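3-oxoacyl-[acyl-carrier-protein] synthase 2 (PDB 4JGA) probably catalyses the decarboxylative condensation of malonyl-acyl carrier protein with an acyl chain, extending fatty acids by two carbons. Local coordinates at residues V26-L31 / S359-L364; V219-F224 / F252-G257; E279-G284 / S428-S433. All coordinates share one frame; numbering follows the deposited sequence.

Contact 1 (V26-L31 / S359-L364); sequences VTPVGL and SSIGHL
The backbones of V26–V29 and S360–L364 run roughly antiparallel, their end-to-end directions 154° apart, and come closest where the CA atoms of P28 and I361 lie 5.6 Å apart. In this thiolase-fold enzyme the contact joins the loop after strand 18-26, in the N-terminal half, to the end of helix 358-361, in the C-terminal half. No hydrogen bond crosses between the segments; the junction is apolar and buried.

The loop is a type I beta turn from T27 to G30, reinforced by an ST turn in which T27 OG1 accepts from V29 N at 3.2 Å; S36 OG bonds the same hydroxyl. Proline suits the second position of such a turn, since its ring fixes phi near the -63° required. In the other segment G362, the first residue past the helix to leave helical angles, has a positive phi; a CB there would collide with the carbonyl oxygen of I361, so glycine fits.

The segments meet through the proline ring and the branched side chains of V29, I361 and L364. P28 lays the CG–CD edge of its ring across I361 at about a right angle, with P28 CD 3.9 Å from I361 CB and P28 CG 3.7 Å from I361 O. L364 CD1 reaches the same P28 CD at 4.2 Å. V371 of helix 368-382 also packs on I361 and L364. I361 CG2 is anti to its own carbonyl carbon, and V29, crossing I361 at about a right angle, brings V29 CG2 to 3.7 Å from this methyl.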
loop_
_atom_site.group_PDB
_atom_site.type_symbol
_atom_site.label_atom_id
_atom_site.label_comp_id
_atom_site.label_asym_id
_atom_site.label_seq_id
_atom_site.Cartn_x
_atom_site.Cartn_y
_atom_site.Cartn_z
ATOM N N VAL A 26 19.524 -5.879 0.032
ATOM C CA VAL A 26 19.750 -6.966 -0.919
ATOM C C VAL A 26 19.641 -6.356 -2.307
ATOM O O VAL A 26 18.566 -5.884 -2.696
ATOM C CB VAL A 26 18.733 -8.098 -0.790
ATOM C CG1 VAL A 26 19.012 -9.192 -1.809
ATOM C CG2 VAL A 26 18.801 -8.676 0.617
ATOM N N THR A 27 20.758 -6.316 -3.022
ATOM C CA THR A 27 20.808 -5.617 -4.310
ATOM C C THR A 27 21.567 -6.431 -5.367
ATOM O O THR A 27 22.232 -7.407 -5.048
ATOM C CB THR A 27 21.480 -4.229 -4.189
ATOM O OG1 THR A 27 22.902 -4.381 -4.148
ATOM C CG2 THR A 27 20.955 -3.440 -2.957
ATOM N N PRO A 28 21.438 -6.051 -6.631
ATOM C CA PRO A 28 22.169 -6.708 -7.681
ATOM C C PRO A 28 23.718 -6.581 -7.565
ATOM O O PRO A 28 24.427 -7.245 -8.305
ATOM C CB PRO A 28 21.683 -5.994 -8.933
ATOM C CG PRO A 28 20.308 -5.604 -8.605
ATOM C CD PRO A 28 20.384 -5.181 -7.174
ATOM N N VAL A 29 24.225 -5.752 -6.657
ATOM C CA VAL A 29 25.667 -5.748 -6.398
ATOM C C VAL A 29 26.044 -6.133 -4.973
ATOM O O VAL A 29 27.153 -5.889 -4.551
ATOM C CB VAL A 29 26.297 -4.417 -6.785
ATOM C CG1 VAL A 29 26.121 -4.188 -8.273
ATOM C CG2 VAL A 29 25.696 -3.270 -5.994
ATOM N N GLY A 30 25.172 -6.826 -4.249
ATOM C CA GLY A 30 25.551 -7.323 -2.921
ATOM C C GLY A 30 24.382 -7.832 -2.094
ATOM O O GLY A 30 23.263 -7.310 -2.196
ATOM N N LEU A 31 24.652 -8.818 -1.244
ATOM C CA LEU A 31 23.623 -9.466 -0.406
ATOM C C LEU A 31 23.453 -8.798 0.958
ATOM O O LEU A 31 22.636 -9.226 1.749
ATOM C CB LEU A 31 23.978 -10.954 -0.207
ATOM C CG LEU A 31 24.161 -11.759 -1.483
ATOM C CD1 LEU A 31 24.476 -13.206 -1.169
ATOM C CD2 LEU A 31 22.921 -11.655 -2.354
ATOM N N SER A 359 22.245 3.662 -12.427
ATOM C CA SER A 359 23.323 3.417 -13.385
ATOM C C SER A 359 24.078 2.114 -13.082
ATOM O O SER A 359 24.673 1.519 -13.991
ATOM C CB SER A 359 24.309 4.604 -13.413
ATOM O OG SER A 359 25.106 4.668 -12.252
ATOM N N SER A 360 24.048 1.681 -11.817
ATOM C CA SER A 360 24.730 0.455 -11.413
ATOM C C SER A 360 23.799 -0.734 -11.219
ATOM O O SER A 360 24.106 -1.838 -11.680
ATOM C CB SER A 360 25.528 0.649 -10.143
ATOM O OG SER A 360 25.713 -0.597 -9.518
ATOM N N ILE A 361 22.680 -0.542 -10.539
ATOM C CA ILE A 361 21.806 -1.681 -10.184
ATOM C C ILE A 361 20.488 -1.739 -10.911
ATOM O O ILE A 361 19.689 -2.651 -10.678
ATOM C CB ILE A 361 21.527 -1.742 -8.666
ATOM C CG1 ILE A 361 20.817 -0.488 -8.141
ATOM C CG2 ILE A 361 22.824 -1.961 -7.902
ATOM C CD1 ILE A 361 20.352 -0.606 -6.700
ATOM N N GLY A 362 20.240 -0.769 -11.771
ATOM C CA GLY A 362 18.977 -0.719 -12.466
ATOM C C GLY A 362 17.902 -0.141 -11.567
ATOM O O GLY A 362 18.176 0.501 -10.517
ATOM N N HIS A 363 16.671 -0.348 -11.996
ATOM C CA HIS A 363 15.516 0.263 -11.364
ATOM C C HIS A 363 14.750 -0.812 -10.575
ATOM O O HIS A 363 14.054 -1.636 -11.144
ATOM C CB HIS A 363 14.657 0.882 -12.461
ATOM C CG HIS A 363 13.535 1.719 -11.953
ATOM N ND1 HIS A 363 13.173 1.757 -10.623
ATOM C CD2 HIS A 363 12.657 2.515 -12.609
ATOM C CE1 HIS A 363 12.143 2.578 -10.476
ATOM N NE2 HIS A 363 11.810 3.045 -11.671
ATOM N N LEU A 364 14.895 -0.786 -9.255
ATOM C CA LEU A 364 14.271 -1.787 -8.372
ATOM C C LEU A 364 12.813 -1.498 -8.044
ATOM O O LEU A 364 12.237 -2.088 -7.135
ATOM C CB LEU A 364 15.095 -1.928 -7.090
ATOM C CG LEU A 364 16.258 -2.923 -7.166
ATOM C CD1 LEU A 364 17.332 -2.519 -8.175
ATOM C CD2 LEU A 364 16.894 -3.130 -5.789
#

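Contact 2 (V219-F224 / F252-G257); sequences VGVAGF and FVMGEG
M254 and F252 reach from an irregular segment onto one turn of helix 218-226, and F224 receives them both. This is the dense part of the contact. The M254 chain leaves the backbone extended and then bends at its last torsion (chi3 67°), which folds the methyl CE back to within 3.7 Å of F224 CD2. Its sulfur joins in a Met-aromatic contact, with M254 SD 4.8 Å from the centroid of the F224 ring and well off the ring normal; M254 SD also rests 3.8 Å from V221 CA. F252 approaches the other side of the ring outline: F252 CZ lies 3.7 Å from F224 CD1, and the two rings form an offset edge-to-face pair, planes at 65°, with the F252 edge toward the F224 face. An unbranched, flexible methionine can bend to follow both the F224 ring and the helix backbone at V221.

Toward the start of the helix the fit is looser. V221 CG2 stays 4.0 Å from M254 SD, and G220 offers only backbone, its carbonyl O 4.1 Å from M254 CE. No side of the contact is open to solvent: all its residues are buried, and beyond it V219, A222 and F224 pack on F155, G149 and I156 of the second subunit. F252 in turn meets H363 edge-to-face. The arrangement thus belongs to a dimer-interface helix of the beta-ketoacyl synthase fold, packed by aromatic and methionine side chains onto the segment that leads into strand 257-265.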
loop_
_atom_site.group_PDB
_atom_site.type_symbol
_atom_site.label_atom_id
_atom_site.label_comp_id
_atom_site.label_asym_id
_atom_site.label_seq_id
_atom_site.Cartn_x
_atom_site.Cartn_y
_atom_site.Cartn_z
ATOM N N VAL A 219 5.929 -12.071 -17.541
ATOM C CA VAL A 219 4.826 -11.109 -17.726
ATOM C C VAL A 219 5.228 -9.702 -17.264
ATOM O O VAL A 219 4.804 -8.703 -17.846
ATOM C CB VAL A 219 3.520 -11.592 -17.077
ATOM C CG1 VAL A 219 3.498 -11.288 -15.596
ATOM C CG2 VAL A 219 2.309 -10.932 -17.738
ATOM N N GLY A 220 6.116 -9.634 -16.280
ATOM C CA GLY A 220 6.677 -8.360 -15.820
ATOM C C GLY A 220 7.506 -7.646 -16.880
ATOM O O GLY A 220 7.290 -6.460 -17.167
ATOM N N VAL A 221 8.473 -8.353 -17.449
ATOM C CA VAL A 221 9.298 -7.774 -18.484
ATOM C C VAL A 221 8.428 -7.445 -19.700
ATOM O O VAL A 221 8.560 -6.385 -20.280
ATOM C CB VAL A 221 10.464 -8.720 -18.895
ATOM C CG1 VAL A 221 11.275 -8.116 -20.029
ATOM C CG2 VAL A 221 11.360 -9.011 -17.684
ATOM N N ALA A 222 7.561 -8.386 -20.103
ATOM C CA ALA A 222 6.673 -8.144 -21.247
ATOM C C ALA A 222 5.829 -6.885 -20.999
ATOM O O ALA A 222 5.661 -6.059 -21.890
ATOM C CB ALA A 222 5.774 -9.336 -21.491
ATOM N N GLY A 223 5.362 -6.722 -19.766
ATOM C CA GLY A 223 4.587 -5.535 -19.365
ATOM C C GLY A 223 5.297 -4.232 -19.582
ATOM O O GLY A 223 4.772 -3.313 -20.222
ATOM N N PHE A 224 6.533 -4.166 -19.115
ATOM C CA PHE A 224 7.323 -2.941 -19.243
ATOM C C PHE A 224 7.808 -2.709 -20.655
ATOM O O PHE A 224 7.888 -1.553 -21.098
ATOM C CB PHE A 224 8.462 -2.906 -18.215
ATOM C CG PHE A 224 7.994 -2.561 -16.826
ATOM C CD1 PHE A 224 7.651 -1.261 -16.511
ATOM C CD2 PHE A 224 7.828 -3.539 -15.861
ATOM C CE1 PHE A 224 7.194 -0.940 -15.254
ATOM C CE2 PHE A 224 7.375 -3.227 -14.586
ATOM C CZ PHE A 224 7.053 -1.914 -14.280
ATOM N N PHE A 252 14.744 2.449 -18.986
ATOM C CA PHE A 252 15.303 1.865 -17.793
ATOM C C PHE A 252 15.555 0.356 -17.902
ATOM O O PHE A 252 15.094 -0.297 -18.837
ATOM C CB PHE A 252 14.544 2.284 -16.502
ATOM C CG PHE A 252 13.164 1.698 -16.286
ATOM C CD1 PHE A 252 12.995 0.415 -15.761
ATOM C CD2 PHE A 252 12.040 2.508 -16.387
ATOM C CE1 PHE A 252 11.747 -0.078 -15.498
ATOM C CE2 PHE A 252 10.772 2.008 -16.096
ATOM C CZ PHE A 252 10.623 0.703 -15.665
ATOM N N VAL A 253 16.337 -0.151 -16.968
ATOM C CA VAL A 253 16.599 -1.588 -16.821
ATOM C C VAL A 253 15.937 -2.009 -15.502
ATOM O O VAL A 253 16.156 -1.376 -14.451
ATOM C CB VAL A 253 18.097 -1.881 -16.794
ATOM C CG1 VAL A 253 18.381 -3.383 -16.597
ATOM C CG2 VAL A 253 18.767 -1.392 -18.089
ATOM N N MET A 254 15.075 -3.010 -15.582
ATOM C CA MET A 254 14.439 -3.530 -14.383
ATOM C C MET A 254 15.458 -4.232 -13.470
ATOM O O MET A 254 16.393 -4.875 -13.939
ATOM C CB MET A 254 13.337 -4.552 -14.707
ATOM C CG MET A 254 12.217 -4.019 -15.565
ATOM S SD MET A 254 11.155 -5.353 -16.137
ATOM C CE MET A 254 10.415 -5.869 -14.568
ATOM N N GLY A 255 15.228 -4.100 -12.178
ATOM C CA GLY A 255 16.001 -4.775 -11.153
ATOM C C GLY A 255 15.149 -5.285 -9.994
ATOM O O GLY A 255 13.941 -5.029 -9.905
ATOM N N GLU A 256 15.805 -6.047 -9.118
ATOM C CA GLU A 256 15.131 -6.705 -8.000
ATOM C C GLU A 256 15.979 -6.524 -6.748
ATOM O O GLU A 256 17.190 -6.376 -6.828
ATOM C CB GLU A 256 14.913 -8.194 -8.297
ATOM C CG GLU A 256 16.199 -8.933 -8.627
ATOM C CD GLU A 256 16.071 -10.439 -8.685
ATOM O OE1 GLU A 256 17.133 -11.078 -8.787
ATOM O OE2 GLU A 256 14.939 -10.985 -8.607
ATOM N N GLY A 257 15.307 -6.541 -5.604
ATOM C CA GLY A 257 15.983 -6.542 -4.301
ATOM C C GLY A 257 15.152 -5.839 -3.257
ATOM O O GLY A 257 13.932 -5.718 -3.393
#

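Contact 3 (E279-G284 / S428-S433); sequences EVIGYG and SLVIKS
A psi of -17° at I281, far from the usual strand value, turns the next N-H, that of G282, to the same side as I281 N, so that both reach V430 O, while a chi1 of 54° sets I281 CG1 between the backbone N and carbonyl carbon, where it meets V430 CG1 at 3.7 Å. This is a classic beta bulge: I281 and G282 face V430, shifting the register of the antiparallel pair by one residue. V430 O is gripped twice from the same face of its carbonyl plane, by I281 N at 2.9 Å and less closely by G282 N at 3.3 Å. Glycine suits the second bulge position, because a CB there would come tight against V430 CB.

On either side of the bulge the ladder is regular. E279 and K432 form one hydrogen-bonded pair, and G284 pairs likewise with S428. The side chains of V280, I431, Y283 and L429 share one face of the sheet, where F373 of helix 368-382 covers V280, L429 and I431. Y283 lies alongside L429, pointing the same way, with Y283 CD1 and L429 CD2 3.7 Å apart, while S428 O sits at the edge of the tyrosine ring, in its plane. The phenol OH is hydrogen-bonded to D194 of helix 187-200. S428 and V430 occupy the other face, against helix 300-312.

E279 and K432 extend side by side at the far end. E279 OE1 touches K432 CE at 3.3 Å, but K432 NZ is 4.1 Å away, beyond a salt bridge, and R17 supplies the ionic partner of OE1. The lysine probably adds only a general electrostatic attraction, and cohesion here rests chiefly on the E279–K432 backbone bonds and on I281 CD1, packed 3.9 Å from K432 CB.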
loop_
_atom_site.group_PDB
_atom_site.type_symbol
_atom_site.label_atom_id
_atom_site.label_comp_id
_atom_site.label_asym_id
_atom_site.label_seq_id
_atom_site.Cartn_x
_atom_site.Cartn_y
_atom_site.Cartn_z
ATOM N N GLU A 279 19.686 12.004 10.436
ATOM C CA GLU A 279 18.355 12.413 10.844
ATOM C C GLU A 279 17.490 12.661 9.586
ATOM O O GLU A 279 17.922 13.312 8.632
ATOM C CB GLU A 279 18.420 13.649 11.730
ATOM C CG GLU A 279 17.058 14.076 12.291
ATOM C CD GLU A 279 17.114 15.362 13.093
ATOM O OE1 GLU A 279 18.243 15.870 13.314
ATOM O OE2 GLU A 279 16.027 15.819 13.531
ATOM N N VAL A 280 16.287 12.110 9.592
ATOM C CA VAL A 280 15.340 12.336 8.506
ATOM C C VAL A 280 14.598 13.608 8.859
ATOM O O VAL A 280 13.895 13.658 9.849
ATOM C CB VAL A 280 14.330 11.179 8.360
ATOM C CG1 VAL A 280 13.502 11.343 7.098
ATOM C CG2 VAL A 280 15.058 9.855 8.316
ATOM N N ILE A 281 14.804 14.650 8.073
ATOM C CA ILE A 281 14.299 15.959 8.425
ATOM C C ILE A 281 13.261 16.508 7.459
ATOM O O ILE A 281 12.575 17.458 7.792
ATOM C CB ILE A 281 15.438 17.014 8.586
ATOM C CG1 ILE A 281 16.346 17.101 7.357
ATOM C CG2 ILE A 281 16.251 16.745 9.828
ATOM C CD1 ILE A 281 17.226 18.344 7.388
ATOM N N GLY A 282 13.169 15.951 6.266
ATOM C CA GLY A 282 12.229 16.456 5.285
ATOM C C GLY A 282 11.629 15.384 4.429
ATOM O O GLY A 282 12.322 14.429 4.027
ATOM N N TYR A 283 10.350 15.588 4.098
ATOM C CA TYR A 283 9.568 14.652 3.289
ATOM C C TYR A 283 8.568 15.440 2.439
ATOM O O TYR A 283 7.730 16.173 2.989
ATOM C CB TYR A 283 8.787 13.698 4.184
ATOM C CG TYR A 283 7.847 12.664 3.548
ATOM C CD1 TYR A 283 8.068 12.117 2.289
ATOM C CD2 TYR A 283 6.767 12.164 4.286
ATOM C CE1 TYR A 283 7.231 11.152 1.772
ATOM C CE2 TYR A 283 5.939 11.171 3.786
ATOM C CZ TYR A 283 6.166 10.667 2.540
ATOM O OH TYR A 283 5.315 9.686 2.065
ATOM N N GLY A 284 8.686 15.283 1.127
ATOM C CA GLY A 284 7.759 15.867 0.168
ATOM C C GLY A 284 7.027 14.752 -0.568
ATOM O O GLY A 284 7.637 13.750 -0.955
ATOM N N SER A 428 10.095 12.837 -2.175
ATOM C CA SER A 428 11.466 13.298 -1.906
ATOM C C SER A 428 11.729 13.267 -0.409
ATOM O O SER A 428 10.849 13.634 0.404
ATOM C CB SER A 428 11.691 14.715 -2.428
ATOM O OG SER A 428 11.644 14.718 -3.841
ATOM N N LEU A 429 12.926 12.819 -0.058
ATOM C CA LEU A 429 13.350 12.722 1.315
ATOM C C LEU A 429 14.655 13.511 1.517
ATOM O O LEU A 429 15.542 13.474 0.662
ATOM C CB LEU A 429 13.561 11.258 1.681
ATOM C CG LEU A 429 12.268 10.428 1.777
ATOM C CD1 LEU A 429 12.582 8.918 1.742
ATOM C CD2 LEU A 429 11.468 10.824 3.012
ATOM N N VAL A 430 14.741 14.224 2.635
ATOM C CA VAL A 430 15.954 14.922 3.031
ATOM C C VAL A 430 16.501 14.323 4.340
ATOM O O VAL A 430 15.787 14.181 5.346
ATOM C CB VAL A 430 15.741 16.436 3.224
ATOM C CG1 VAL A 430 17.016 17.107 3.750
ATOM C CG2 VAL A 430 15.301 17.072 1.930
ATOM N N ILE A 431 17.799 14.036 4.318
ATOM C CA ILE A 431 18.500 13.478 5.442
ATOM C C ILE A 431 19.646 14.402 5.776
ATOM O O ILE A 431 20.282 14.963 4.883
ATOM C CB ILE A 431 19.147 12.142 5.068
ATOM C CG1 ILE A 431 18.083 11.140 4.685
ATOM C CG2 ILE A 431 19.919 11.577 6.253
ATOM C CD1 ILE A 431 18.734 9.892 4.053
ATOM N N LYS A 432 19.950 14.523 7.054
ATOM C CA LYS A 432 21.106 15.276 7.437
ATOM C C LYS A 432 21.995 14.489 8.379
ATOM O O LYS A 432 21.550 13.651 9.120
ATOM C CB LYS A 432 20.701 16.649 7.995
ATOM C CG LYS A 432 20.504 16.683 9.473
ATOM C CD LYS A 432 20.301 18.074 9.994
ATOM C CE LYS A 432 20.002 17.995 11.476
ATOM N NZ LYS A 432 20.113 19.294 12.187
ATOM N N SER A 433 23.270 14.793 8.338
ATOM C CA SER A 433 24.202 14.284 9.308
ATOM C C SER A 433 23.787 14.738 10.698
ATOM O O SER A 433 23.383 15.889 10.901
ATOM C CB SER A 433 25.605 14.808 9.016
ATOM O OG SER A 433 26.359 14.764 10.180
#

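Overall arrangement
Contacts 1 and 2 are neighbours, with centres about 13 Å apart, and they touch: H363 is probably hydrogen-bonded through its backbone to V253 and G255. Contact 3 lies further off, about 23 Å from contact 1 and 29 Å from contact 2 between centres, across the chain's centre from contact 2. One mixed sheet relates all three: strand 18-26, which leads into contact 1, stands between strand 257-265, which begins at the end of contact 2, and strand 278-287 of contact 3. Along the chain, contact 2 is nested within contact 1, whereas contacts 1 and 3 interleave, threading the N- and C-terminal halves together. H363 also meets H326 and C185, consistent with the Cys-His-His site of this family.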